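PDB 1Q1R: putidaredoxin reductase, which probably passes electrons from NADH through its bound FAD to putidaredoxin, the iron-sulfur protein that supplies cytochrome P450cam. Local coordinates for residues A326-S331 with Q385-I390; S362-Q367 with L372-V377; G368-A373 with T391-V396. All blocks are in the same frame, centred on the assembly; numbering follows the deposited sequence.

Contact 1. Residues A326-S331 with Q385-I390; sequences APWFWS and QSKQII. With FAD (flavin-adenine dinucleotide), chain C.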
loop_
_atom_site.group_PDB
_atom_site.type_symbol
_atom_site.label_atom_id
_atom_site.label_comp_id
_atom_site.label_asym_id
_atom_site.label_seq_id
_atom_site.Cartn_x
_atom_site.Cartn_y
_atom_site.Cartn_z
ATOM N N ALA A 326 0.023 -16.019 -2.051
ATOM C CA ALA A 326 -1.214 -15.259 -2.166
ATOM C C ALA A 326 -0.931 -13.845 -1.664
ATOM O O ALA A 326 -0.210 -13.663 -0.690
ATOM C CB ALA A 326 -2.310 -15.904 -1.322
ATOM N N PRO A 327 -1.482 -12.826 -2.334
ATOM C CA PRO A 327 -1.236 -11.456 -1.875
ATOM C C PRO A 327 -2.025 -11.162 -0.600
ATOM O O PRO A 327 -3.128 -11.680 -0.409
ATOM C CB PRO A 327 -1.706 -10.611 -3.051
ATOM C CG PRO A 327 -2.839 -11.426 -3.610
ATOM C CD PRO A 327 -2.266 -12.831 -3.582
ATOM N N TRP A 328 -1.452 -10.354 0.284
ATOM C CA TRP A 328 -2.140 -9.996 1.516
ATOM C C TRP A 328 -1.658 -8.660 2.052
ATOM O O TRP A 328 -0.630 -8.130 1.616
ATOM C CB TRP A 328 -1.959 -11.075 2.596
ATOM C CG TRP A 328 -0.574 -11.194 3.167
ATOM C CD1 TRP A 328 0.480 -11.868 2.628
ATOM C CD2 TRP A 328 -0.100 -10.623 4.398
ATOM N NE1 TRP A 328 1.581 -11.759 3.445
ATOM C CE2 TRP A 328 1.252 -10.999 4.537
ATOM C CE3 TRP A 328 -0.690 -9.831 5.395
ATOM C CZ2 TRP A 328 2.032 -10.610 5.636
ATOM C CZ3 TRP A 328 0.081 -9.444 6.487
ATOM C CH2 TRP A 328 1.431 -9.835 6.598
ATOM N N PHE A 329 -2.428 -8.108 2.981
ATOM C CA PHE A 329 -2.075 -6.847 3.609
ATOM C C PHE A 329 -2.899 -6.720 4.880
ATOM O O PHE A 329 -3.746 -7.571 5.165
ATOM C CB PHE A 329 -2.318 -5.671 2.650
ATOM C CG PHE A 329 -3.756 -5.289 2.486
ATOM C CD1 PHE A 329 -4.323 -4.304 3.291
ATOM C CD2 PHE A 329 -4.545 -5.897 1.515
ATOM C CE1 PHE A 329 -5.655 -3.927 3.130
ATOM C CE2 PHE A 329 -5.878 -5.529 1.344
ATOM C CZ PHE A 329 -6.435 -4.541 2.155
ATOM N N TRP A 330 -2.633 -5.677 5.652
ATOM C CA TRP A 330 -3.343 -5.475 6.898
ATOM C C TRP A 330 -3.664 -4.006 7.098
ATOM O O TRP A 330 -3.180 -3.142 6.366
ATOM C CB TRP A 330 -2.496 -5.984 8.074
ATOM C CG TRP A 330 -1.375 -5.049 8.491
ATOM C CD1 TRP A 330 -1.402 -4.136 9.510
ATOM C CD2 TRP A 330 -0.074 -4.943 7.894
ATOM N NE1 TRP A 330 -0.198 -3.470 9.586
ATOM C CE2 TRP A 330 0.634 -3.944 8.606
ATOM C CE3 TRP A 330 0.562 -5.593 6.825
ATOM C CZ2 TRP A 330 1.950 -3.583 8.288
ATOM C CZ3 TRP A 330 1.873 -5.232 6.509
ATOM C CH2 TRP A 330 2.551 -4.234 7.240
ATOM N N SER A 331 -4.496 -3.743 8.096
ATOM C CA SER A 331 -4.899 -2.394 8.449
ATOM C C SER A 331 -5.147 -2.396 9.946
ATOM O O SER A 331 -5.635 -3.384 10.499
ATOM C CB SER A 331 -6.178 -1.999 7.703
ATOM O OG SER A 331 -6.626 -0.709 8.093
ATOM N N GLN A 385 -4.643 -19.660 8.167
ATOM C CA GLN A 385 -5.237 -20.836 7.544
ATOM C C GLN A 385 -5.813 -20.486 6.176
ATOM O O GLN A 385 -5.752 -21.292 5.248
ATOM C CB GLN A 385 -6.331 -21.421 8.444
ATOM C CG GLN A 385 -5.809 -21.892 9.790
ATOM C CD GLN A 385 -6.913 -22.338 10.728
ATOM O OE1 GLN A 385 -7.878 -21.609 10.958
ATOM N NE2 GLN A 385 -6.770 -23.537 11.287
ATOM N N SER A 386 -6.362 -19.281 6.050
ATOM C CA SER A 386 -6.947 -18.845 4.787
ATOM C C SER A 386 -5.897 -18.642 3.698
ATOM O O SER A 386 -6.185 -18.828 2.516
ATOM C CB SER A 386 -7.754 -17.558 4.984
ATOM O OG SER A 386 -8.886 -17.791 5.809
ATOM N N LYS A 387 -4.686 -18.254 4.091
ATOM C CA LYS A 387 -3.607 -18.061 3.121
ATOM C C LYS A 387 -3.369 -19.379 2.404
ATOM O O LYS A 387 -3.193 -19.423 1.188
ATOM C CB LYS A 387 -2.302 -17.665 3.814
ATOM C CG LYS A 387 -2.196 -16.231 4.274
ATOM C CD LYS A 387 -0.801 -16.021 4.850
ATOM C CE LYS A 387 -0.495 -14.566 5.118
ATOM N NZ LYS A 387 0.877 -14.421 5.688
ATOM N N GLN A 388 -3.355 -20.452 3.184
ATOM C CA GLN A 388 -3.139 -21.793 2.662
ATOM C C GLN A 388 -4.238 -22.175 1.668
ATOM O O GLN A 388 -3.961 -22.738 0.610
ATOM C CB GLN A 388 -3.103 -22.782 3.829
ATOM C CG GLN A 388 -2.815 -24.219 3.446
ATOM C CD GLN A 388 -2.835 -25.153 4.647
ATOM O OE1 GLN A 388 -2.545 -26.347 4.525
ATOM N NE2 GLN A 388 -3.183 -24.613 5.815
ATOM N N ILE A 389 -5.484 -21.867 2.015
ATOM C CA ILE A 389 -6.621 -22.179 1.150
ATOM C C ILE A 389 -6.497 -21.490 -0.213
ATOM O O ILE A 389 -6.761 -22.101 -1.253
ATOM C CB ILE A 389 -7.958 -21.750 1.820
ATOM C CG1 ILE A 389 -8.223 -22.620 3.049
ATOM C CG2 ILE A 389 -9.114 -21.867 0.830
ATOM C CD1 ILE A 389 -9.325 -22.098 3.956
ATOM N N ILE A 390 -6.090 -20.224 -0.201
ATOM C CA ILE A 390 -5.942 -19.452 -1.432
ATOM C C ILE A 390 -4.711 -19.866 -2.227
ATOM O O ILE A 390 -4.802 -20.168 -3.418
ATOM C CB ILE A 390 -5.828 -17.931 -1.137
ATOM C CG1 ILE A 390 -7.026 -17.459 -0.316
ATOM C CG2 ILE A 390 -5.736 -17.148 -2.442
ATOM C CD1 ILE A 390 -8.355 -17.707 -0.977
HETATM P PA FAD C . 7.490 4.141 -2.294
HETATM O O1A FAD C . 6.651 5.191 -2.920
HETATM O O2A FAD C . 7.400 3.946 -0.828
HETATM O O5B FAD C . 9.027 4.396 -2.664
HETATM C C5B FAD C . 9.425 4.882 -3.951
HETATM C C4B FAD C . 10.495 5.972 -3.761
HETATM O O4B FAD C . 11.195 6.211 -5.034
HETATM C C3B FAD C . 9.851 7.313 -3.377
HETATM O O3B FAD C . 10.699 7.989 -2.438
HETATM C C2B FAD C . 9.841 8.074 -4.679
HETATM O O2B FAD C . 9.871 9.483 -4.433
HETATM C C1B FAD C . 11.154 7.631 -5.294
HETATM N N9A FAD C . 11.290 7.953 -6.741
HETATM C C8A FAD C . 10.348 7.818 -7.692
HETATM N N7A FAD C . 10.847 8.234 -8.862
HETATM C C5A FAD C . 12.100 8.629 -8.654
HETATM C C6A FAD C . 13.098 9.154 -9.478
HETATM N N6A FAD C . 12.862 9.359 -10.772
HETATM N N1A FAD C . 14.307 9.462 -8.944
HETATM C C2A FAD C . 14.554 9.271 -7.641
HETATM N N3A FAD C . 13.608 8.771 -6.833
HETATM C C4A FAD C . 12.383 8.446 -7.314
HETATM N N1 FAD C . 0.961 -1.511 3.291
HETATM C C2 FAD C . 0.607 -2.630 4.056
HETATM O O2 FAD C . 0.818 -3.762 3.624
HETATM N N3 FAD C . 0.024 -2.445 5.323
HETATM C C4 FAD C . -0.197 -1.139 5.819
HETATM O O4 FAD C . -0.666 -0.993 6.946
HETATM C C4X FAD C . 0.156 -0.019 5.048
HETATM N N5 FAD C . -0.003 1.244 5.538
HETATM C C5X FAD C . 0.396 2.351 4.846
HETATM C C6 FAD C . 0.238 3.637 5.403
HETATM C C7 FAD C . 0.674 4.781 4.696
HETATM C C7M FAD C . 0.458 6.176 5.313
HETATM C C8 FAD C . 1.282 4.634 3.423
HETATM C C8M FAD C . 1.793 5.851 2.637
HETATM C C9 FAD C . 1.438 3.352 2.868
HETATM C C9A FAD C . 0.996 2.210 3.572
HETATM N N10 FAD C . 1.160 0.904 3.034
HETATM C C10 FAD C . 0.740 -0.214 3.784
HETATM C "C1'" FAD C . 1.760 0.712 1.678
HETATM C "C2'" FAD C . 3.219 0.265 1.792
HETATM O "O2'" FAD C . 3.902 1.127 2.708
HETATM C "C3'" FAD C . 3.916 0.298 0.419
HETATM O "O3'" FAD C . 3.156 -0.487 -0.510
HETATM C "C4'" FAD C . 5.342 -0.257 0.519
HETATM O "O4'" FAD C . 6.094 0.523 1.452
HETATM C "C5'" FAD C . 6.070 -0.243 -0.836
HETATM O "O5'" FAD C . 6.404 1.088 -1.264
HETATM P P FAD C . 7.429 1.271 -2.500
HETATM O O1P FAD C . 8.807 1.199 -1.971
HETATM O O2P FAD C . 7.039 0.309 -3.555
HETATM O O3P FAD C . 7.109 2.762 -3.058
#

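Contact 2. Residues S362-Q367 with L372-V377; sequences SVFYLQ and LAVDTV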
loop_
_atom_site.group_PDB
_atom_site.type_symbol
_atom_site.label_atom_id
_atom_site.label_comp_id
_atom_site.label_asym_id
_atom_site.label_seq_id
_atom_site.Cartn_x
_atom_site.Cartn_y
_atom_site.Cartn_z
ATOM N N SER A 362 -14.644 -13.643 10.004
ATOM C CA SER A 362 -13.901 -13.804 8.766
ATOM C C SER A 362 -14.928 -13.773 7.644
ATOM O O SER A 362 -16.027 -14.314 7.786
ATOM C CB SER A 362 -13.149 -15.132 8.750
ATOM O OG SER A 362 -12.169 -15.170 9.772
ATOM N N VAL A 363 -14.578 -13.132 6.538
ATOM C CA VAL A 363 -15.482 -13.042 5.404
ATOM C C VAL A 363 -14.816 -13.693 4.205
ATOM O O VAL A 363 -13.740 -13.265 3.761
ATOM C CB VAL A 363 -15.823 -11.566 5.069
ATOM C CG1 VAL A 363 -16.859 -11.505 3.953
ATOM C CG2 VAL A 363 -16.353 -10.861 6.310
ATOM N N PHE A 364 -15.450 -14.743 3.693
ATOM C CA PHE A 364 -14.911 -15.462 2.547
ATOM C C PHE A 364 -15.542 -14.976 1.250
ATOM O O PHE A 364 -16.761 -14.930 1.125
ATOM C CB PHE A 364 -15.148 -16.973 2.705
ATOM C CG PHE A 364 -14.461 -17.576 3.901
ATOM C CD1 PHE A 364 -15.015 -17.461 5.173
ATOM C CD2 PHE A 364 -13.237 -18.229 3.759
ATOM C CE1 PHE A 364 -14.360 -17.985 6.286
ATOM C CE2 PHE A 364 -12.576 -18.755 4.866
ATOM C CZ PHE A 364 -13.135 -18.631 6.131
ATOM N N TYR A 365 -14.704 -14.605 0.289
ATOM C CA TYR A 365 -15.181 -14.140 -1.009
ATOM C C TYR A 365 -15.043 -15.287 -2.001
ATOM O O TYR A 365 -13.938 -15.774 -2.246
ATOM C CB TYR A 365 -14.360 -12.939 -1.488
ATOM C CG TYR A 365 -14.531 -11.708 -0.626
ATOM C CD1 TYR A 365 -13.980 -11.646 0.654
ATOM C CD2 TYR A 365 -15.267 -10.617 -1.081
ATOM C CE1 TYR A 365 -14.162 -10.527 1.462
ATOM C CE2 TYR A 365 -15.454 -9.493 -0.283
ATOM C CZ TYR A 365 -14.902 -9.454 0.985
ATOM O OH TYR A 365 -15.096 -8.345 1.776
ATOM N N LEU A 366 -16.168 -15.720 -2.567
ATOM C CA LEU A 366 -16.153 -16.826 -3.514
ATOM C C LEU A 366 -16.707 -16.494 -4.893
ATOM O O LEU A 366 -17.550 -15.612 -5.056
ATOM C CB LEU A 366 -16.947 -18.020 -2.958
ATOM C CG LEU A 366 -16.508 -18.690 -1.652
ATOM C CD1 LEU A 366 -16.852 -17.798 -0.469
ATOM C CD2 LEU A 366 -17.204 -20.038 -1.516
ATOM N N GLN A 367 -16.202 -17.220 -5.882
ATOM C CA GLN A 367 -16.649 -17.104 -7.260
ATOM C C GLN A 367 -17.011 -18.553 -7.544
ATOM O O GLN A 367 -16.165 -19.349 -7.951
ATOM C CB GLN A 367 -15.515 -16.657 -8.177
ATOM C CG GLN A 367 -15.978 -16.360 -9.590
ATOM C CD GLN A 367 -14.843 -15.957 -10.509
ATOM O OE1 GLN A 367 -15.073 -15.494 -11.627
ATOM N NE2 GLN A 367 -13.611 -16.138 -10.049
ATOM N N LEU A 372 -11.735 -16.800 -3.342
ATOM C CA LEU A 372 -10.857 -15.793 -3.940
ATOM C C LEU A 372 -10.059 -15.020 -2.900
ATOM O O LEU A 372 -8.871 -14.764 -3.083
ATOM C CB LEU A 372 -11.681 -14.800 -4.764
ATOM C CG LEU A 372 -12.395 -15.328 -6.012
ATOM C CD1 LEU A 372 -13.307 -14.242 -6.570
ATOM C CD2 LEU A 372 -11.370 -15.758 -7.053
ATOM N N ALA A 373 -10.717 -14.643 -1.810
ATOM C CA ALA A 373 -10.055 -13.886 -0.759
ATOM C C ALA A 373 -10.795 -14.018 0.558
ATOM O O ALA A 373 -11.935 -14.478 0.602
ATOM C CB ALA A 373 -9.974 -12.410 -1.155
ATOM N N VAL A 374 -10.133 -13.617 1.635
ATOM C CA VAL A 374 -10.739 -13.661 2.953
ATOM C C VAL A 374 -10.301 -12.444 3.745
ATOM O O VAL A 374 -9.109 -12.140 3.825
ATOM C CB VAL A 374 -10.326 -14.920 3.743
ATOM C CG1 VAL A 374 -11.068 -14.955 5.077
ATOM C CG2 VAL A 374 -10.625 -16.177 2.933
ATOM N N ASP A 375 -11.270 -11.729 4.300
ATOM C CA ASP A 375 -10.973 -10.571 5.126
ATOM C C ASP A 375 -11.208 -11.072 6.549
ATOM O O ASP A 375 -12.293 -11.567 6.863
ATOM C CB ASP A 375 -11.931 -9.410 4.819
ATOM C CG ASP A 375 -11.687 -8.779 3.447
ATOM O OD1 ASP A 375 -12.558 -8.003 2.994
ATOM O OD2 ASP A 375 -10.637 -9.044 2.824
ATOM N N THR A 376 -10.195 -10.978 7.402
ATOM C CA THR A 376 -10.352 -11.419 8.780
ATOM C C THR A 376 -10.273 -10.234 9.728
ATOM O O THR A 376 -9.476 -9.316 9.529
ATOM C CB THR A 376 -9.279 -12.455 9.175
ATOM O OG1 THR A 376 -7.980 -11.855 9.116
ATOM C CG2 THR A 376 -9.327 -13.649 8.230
ATOM N N VAL A 377 -11.119 -10.258 10.753
ATOM C CA VAL A 377 -11.164 -9.197 11.753
ATOM C C VAL A 377 -10.901 -9.819 13.118
ATOM O O VAL A 377 -11.758 -10.510 13.675
ATOM C CB VAL A 377 -12.540 -8.503 11.749
ATOM C CG1 VAL A 377 -12.631 -7.514 12.896
ATOM C CG2 VAL A 377 -12.754 -7.803 10.415
#

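Contact 3. Residues G368-A373 with T391-V396; sequences GDRVLA and TDRLPV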
loop_
_atom_site.group_PDB
_atom_site.type_symbol
_atom_site.label_atom_id
_atom_site.label_comp_id
_atom_site.label_asym_id
_atom_site.label_seq_id
_atom_site.Cartn_x
_atom_site.Cartn_y
_atom_site.Cartn_z
ATOM N N GLY A 368 -18.268 -18.896 -7.296
ATOM C CA GLY A 368 -18.700 -20.267 -7.475
ATOM C C GLY A 368 -18.373 -20.965 -6.167
ATOM O O GLY A 368 -18.929 -20.620 -5.123
ATOM N N ASP A 369 -17.466 -21.933 -6.213
ATOM C CA ASP A 369 -17.062 -22.653 -5.011
ATOM C C ASP A 369 -15.601 -22.364 -4.692
ATOM O O ASP A 369 -15.060 -22.857 -3.703
ATOM C CB ASP A 369 -17.254 -24.161 -5.185
ATOM C CG ASP A 369 -18.712 -24.550 -5.330
ATOM O OD1 ASP A 369 -19.556 -24.034 -4.566
ATOM O OD2 ASP A 369 -19.012 -25.387 -6.203
ATOM N N ARG A 370 -14.965 -21.565 -5.542
ATOM C CA ARG A 370 -13.567 -21.209 -5.348
ATOM C C ARG A 370 -13.437 -19.990 -4.440
ATOM O O ARG A 370 -14.104 -18.972 -4.652
ATOM C CB ARG A 370 -12.902 -20.905 -6.691
ATOM C CG ARG A 370 -11.464 -20.435 -6.548
ATOM C CD ARG A 370 -10.912 -19.874 -7.845
ATOM N NE ARG A 370 -9.608 -19.253 -7.631
ATOM C CZ ARG A 370 -8.950 -18.551 -8.550
ATOM N NH1 ARG A 370 -9.477 -18.378 -9.756
ATOM N NH2 ARG A 370 -7.766 -18.023 -8.261
ATOM N N VAL A 371 -12.581 -20.098 -3.429
ATOM C CA VAL A 371 -12.358 -18.995 -2.504
ATOM C C VAL A 371 -11.331 -18.048 -3.124
ATOM O O VAL A 371 -10.203 -18.446 -3.404
ATOM C CB VAL A 371 -11.833 -19.498 -1.137
ATOM C CG1 VAL A 371 -11.575 -18.317 -0.208
ATOM C CG2 VAL A 371 -12.854 -20.442 -0.503
ATOM N N LEU A 372 -11.735 -16.800 -3.342
ATOM C CA LEU A 372 -10.857 -15.793 -3.940
ATOM C C LEU A 372 -10.059 -15.020 -2.900
ATOM O O LEU A 372 -8.871 -14.764 -3.083
ATOM C CB LEU A 372 -11.681 -14.800 -4.764
ATOM C CG LEU A 372 -12.395 -15.328 -6.012
ATOM C CD1 LEU A 372 -13.307 -14.242 -6.570
ATOM C CD2 LEU A 372 -11.370 -15.758 -7.053
ATOM N N ALA A 373 -10.717 -14.643 -1.810
ATOM C CA ALA A 373 -10.055 -13.886 -0.759
ATOM C C ALA A 373 -10.795 -14.018 0.558
ATOM O O ALA A 373 -11.935 -14.478 0.602
ATOM C CB ALA A 373 -9.974 -12.410 -1.155
ATOM N N THR A 391 -3.560 -19.875 -1.564
ATOM C CA THR A 391 -2.304 -20.226 -2.217
ATOM C C THR A 391 -2.309 -21.624 -2.825
ATOM O O THR A 391 -1.812 -21.821 -3.933
ATOM C CB THR A 391 -1.117 -20.125 -1.238
ATOM O OG1 THR A 391 -1.049 -18.800 -0.696
ATOM C CG2 THR A 391 0.194 -20.443 -1.955
ATOM N N ASP A 392 -2.871 -22.592 -2.108
ATOM C CA ASP A 392 -2.907 -23.961 -2.609
ATOM C C ASP A 392 -4.194 -24.351 -3.328
ATOM O O ASP A 392 -4.376 -25.514 -3.693
ATOM C CB ASP A 392 -2.637 -24.946 -1.471
ATOM C CG ASP A 392 -1.267 -24.760 -0.866
ATOM O OD1 ASP A 392 -0.300 -24.616 -1.642
ATOM O OD2 ASP A 392 -1.151 -24.760 0.377
ATOM N N ARG A 393 -5.085 -23.387 -3.538
ATOM C CA ARG A 393 -6.338 -23.672 -4.229
ATOM C C ARG A 393 -7.058 -24.871 -3.612
ATOM O O ARG A 393 -7.509 -25.765 -4.326
ATOM C CB ARG A 393 -6.056 -23.959 -5.704
ATOM C CG ARG A 393 -6.299 -22.793 -6.638
ATOM C CD ARG A 393 -7.784 -22.468 -6.721
ATOM N NE ARG A 393 -8.091 -21.612 -7.862
ATOM C CZ ARG A 393 -7.875 -21.954 -9.129
ATOM N NH1 ARG A 393 -7.351 -23.140 -9.418
ATOM N NH2 ARG A 393 -8.184 -21.115 -10.108
ATOM N N LEU A 394 -7.166 -24.892 -2.288
ATOM C CA LEU A 394 -7.827 -26.000 -1.610
ATOM C C LEU A 394 -9.341 -25.993 -1.811
ATOM O O LEU A 394 -9.999 -24.967 -1.637
ATOM C CB LEU A 394 -7.511 -25.975 -0.115
ATOM C CG LEU A 394 -6.045 -26.124 0.292
ATOM C CD1 LEU A 394 -5.954 -26.216 1.800
ATOM C CD2 LEU A 394 -5.449 -27.364 -0.347
ATOM N N PRO A 395 -9.910 -27.153 -2.176
ATOM C CA PRO A 395 -11.351 -27.310 -2.407
ATOM C C PRO A 395 -12.182 -27.374 -1.125
ATOM O O PRO A 395 -12.903 -28.348 -0.888
ATOM C CB PRO A 395 -11.420 -28.607 -3.205
ATOM C CG PRO A 395 -10.313 -29.411 -2.603
ATOM C CD PRO A 395 -9.188 -28.399 -2.492
ATOM N N VAL A 396 -12.085 -26.342 -0.296
ATOM C CA VAL A 396 -12.844 -26.313 0.948
ATOM C C VAL A 396 -14.345 -26.262 0.669
ATOM O O VAL A 396 -14.786 -25.596 -0.269
ATOM C CB VAL A 396 -12.467 -25.094 1.810
ATOM C CG1 VAL A 396 -11.039 -25.230 2.304
ATOM C CG2 VAL A 396 -12.641 -23.811 1.004
HETATM O O HOH W 1 -13.607 -24.762 -2.602
HETATM O O HOH W 2 -11.300 -22.716 -2.927
#

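Contact 1. Residues A326-S331 with Q385-I390
The ammonium nitrogen NZ of K387 lies over the indole of W328 in a cation-pi contact, 3.8 Å from the centroid of the five-membered ring and 22° off its normal. The methylene beside it is centred better. K387 CE stands 3.7 Å from the same centroid, almost on the ring normal, so a CH-pi contact supports the charged one, and NZ leans outward toward W328 NE1 and CE2. Lysine suits this place because its chain can span the distance from helix to strand: CG is anti to the carbonyl carbon (chi1 -77°), and from there the methylenes run fully extended out to the nitrogen. An electron-rich indole can receive both the charge and the aliphatic end. W328 also meets the ring of F383.

Just before the strand begins the contact is apolar and buried. The methyl CB of A326 packs 3.8 Å from I390 CG2, and a side chain as short as alanine's lets the backbone approach the helix. T391 OG1 joins the two pieces further, binding both A326 N and K387 O.

Beyond W328 the strand runs on to the cofactor. W330 turns one face of its indole to the edge of the flavin, FAD N3 standing 3.3 Å above the indole plane, toward its rim, while F329 CB approaches FAD O2 at 3.8 Å. Backbone bonds from P327, F329 and S331 tie this strand to 336-342. Helix 380-391 thus packs on a five-stranded antiparallel sheet, against strand 370-377, and reaches through K387 to the outermost strand, whose aromatic residues meet the flavin: the C-terminal domain of an FAD-containing reductase with the glutathione reductase fold.

Contact 2. Residues S362-Q367 with L372-V377
F364 and V374 lie side by side on one face of the sheet, tightly packed: V374 CG2 comes within 3.4 Å of F364 CD2 at the rim of the ring, while V374 CG1 stands over the ring face in a CH-pi contact. A branched valine can offer one methyl to each place. On this same face S362 OG rests 3.6 Å from T376 CG2, but the hydroxyls turn to other partners, S362 OG to E382 and T376 OG1 to the carbonyl of K339.

The opposite face carries V363, Y365, A373 and D375. The tyrosine reaches along the strands, its CG anti to the carbonyl carbon (chi1 -66°), until its OH makes a weak hydrogen bond of 2.8 Å to D375 OD1, with ring and carboxylate planes 58° apart. Small A373 leaves room for the ring, and its carbonyl O lies at the ring edge, in plane. A second weak bond joins Y365 OH to A190 N.

The strands form an antiparallel beta hairpin. V363 and D375 are a hydrogen-bonded pair, V363 N donating to D375 O at 2.8 Å, and Y365 N meets A373 O in a nearly straight bond. A classic bulge interrupts the pattern: L372 N gives Y365 O a bond of 2.7 Å, whereas A373 N reaches the same oxygen only weakly, at 3.4 Å.

Past the bulge the contact slackens toward solvent. Q367 is exposed, its extended chain crossing L372; Q367 CB lies 3.6 Å from L372 CD1, and the amide nitrogen NE2 is loosely beside L372 CD2.

Contact 3. Residues G368-A373 with T391-V396
V371 and V396 supply the apolar part of the contact between the start of strand 370-377 and the loop that leaves helix 380-391. That helix ends in a Schellman motif with R393, at positive phi, as its C' residue, and P395 then centres an inverse gamma turn. The two valines cross at about a right angle, V371 CG2 lying 3.7 Å from V396 CG2; compact branched side chains fit here, since I389 and L401 press on both.

The charged part is a meeting of like charges, R370 and R393, and its detail is doubtful: an NE-to-NE separation of 2.8 Å between R370 and R393, two donors, is improbably short. As modelled, the guanidinium planes stand 86° apart, with the edge of the R393 group set against one face of the R370 group, whose other face L372 CD2 covers. R370 NH2 also has a weak bond to the carbonyl of L292.

Water mediates the backbone link. One molecule donates to both D369 O and V396 O; a second accepts from V371 N at 3.0 Å and donates to L394 O at 2.9 Å.

How the contacts relate
All three contacts belong to the C-terminal domain and reach its antiparallel sheet. Contact 2 is the buried one, built inside the sheet from backbone hydrogen bonds and two faces of side chains. Contacts 1 and 3 are partly buried and join sheet to helix 380-391 and the loop after it: contact 1 through the outermost strand and the residue leading into it, by cation-pi and apolar touches on the cofactor side, contact 3 farther from the chain's centre, through waters and a valine pair. Contacts 2 and 3 share L372 and A373, at the bulge. Helix 380-391 binds the set together, with S386 touching V374 and F364, and I390 touching V371 and L372.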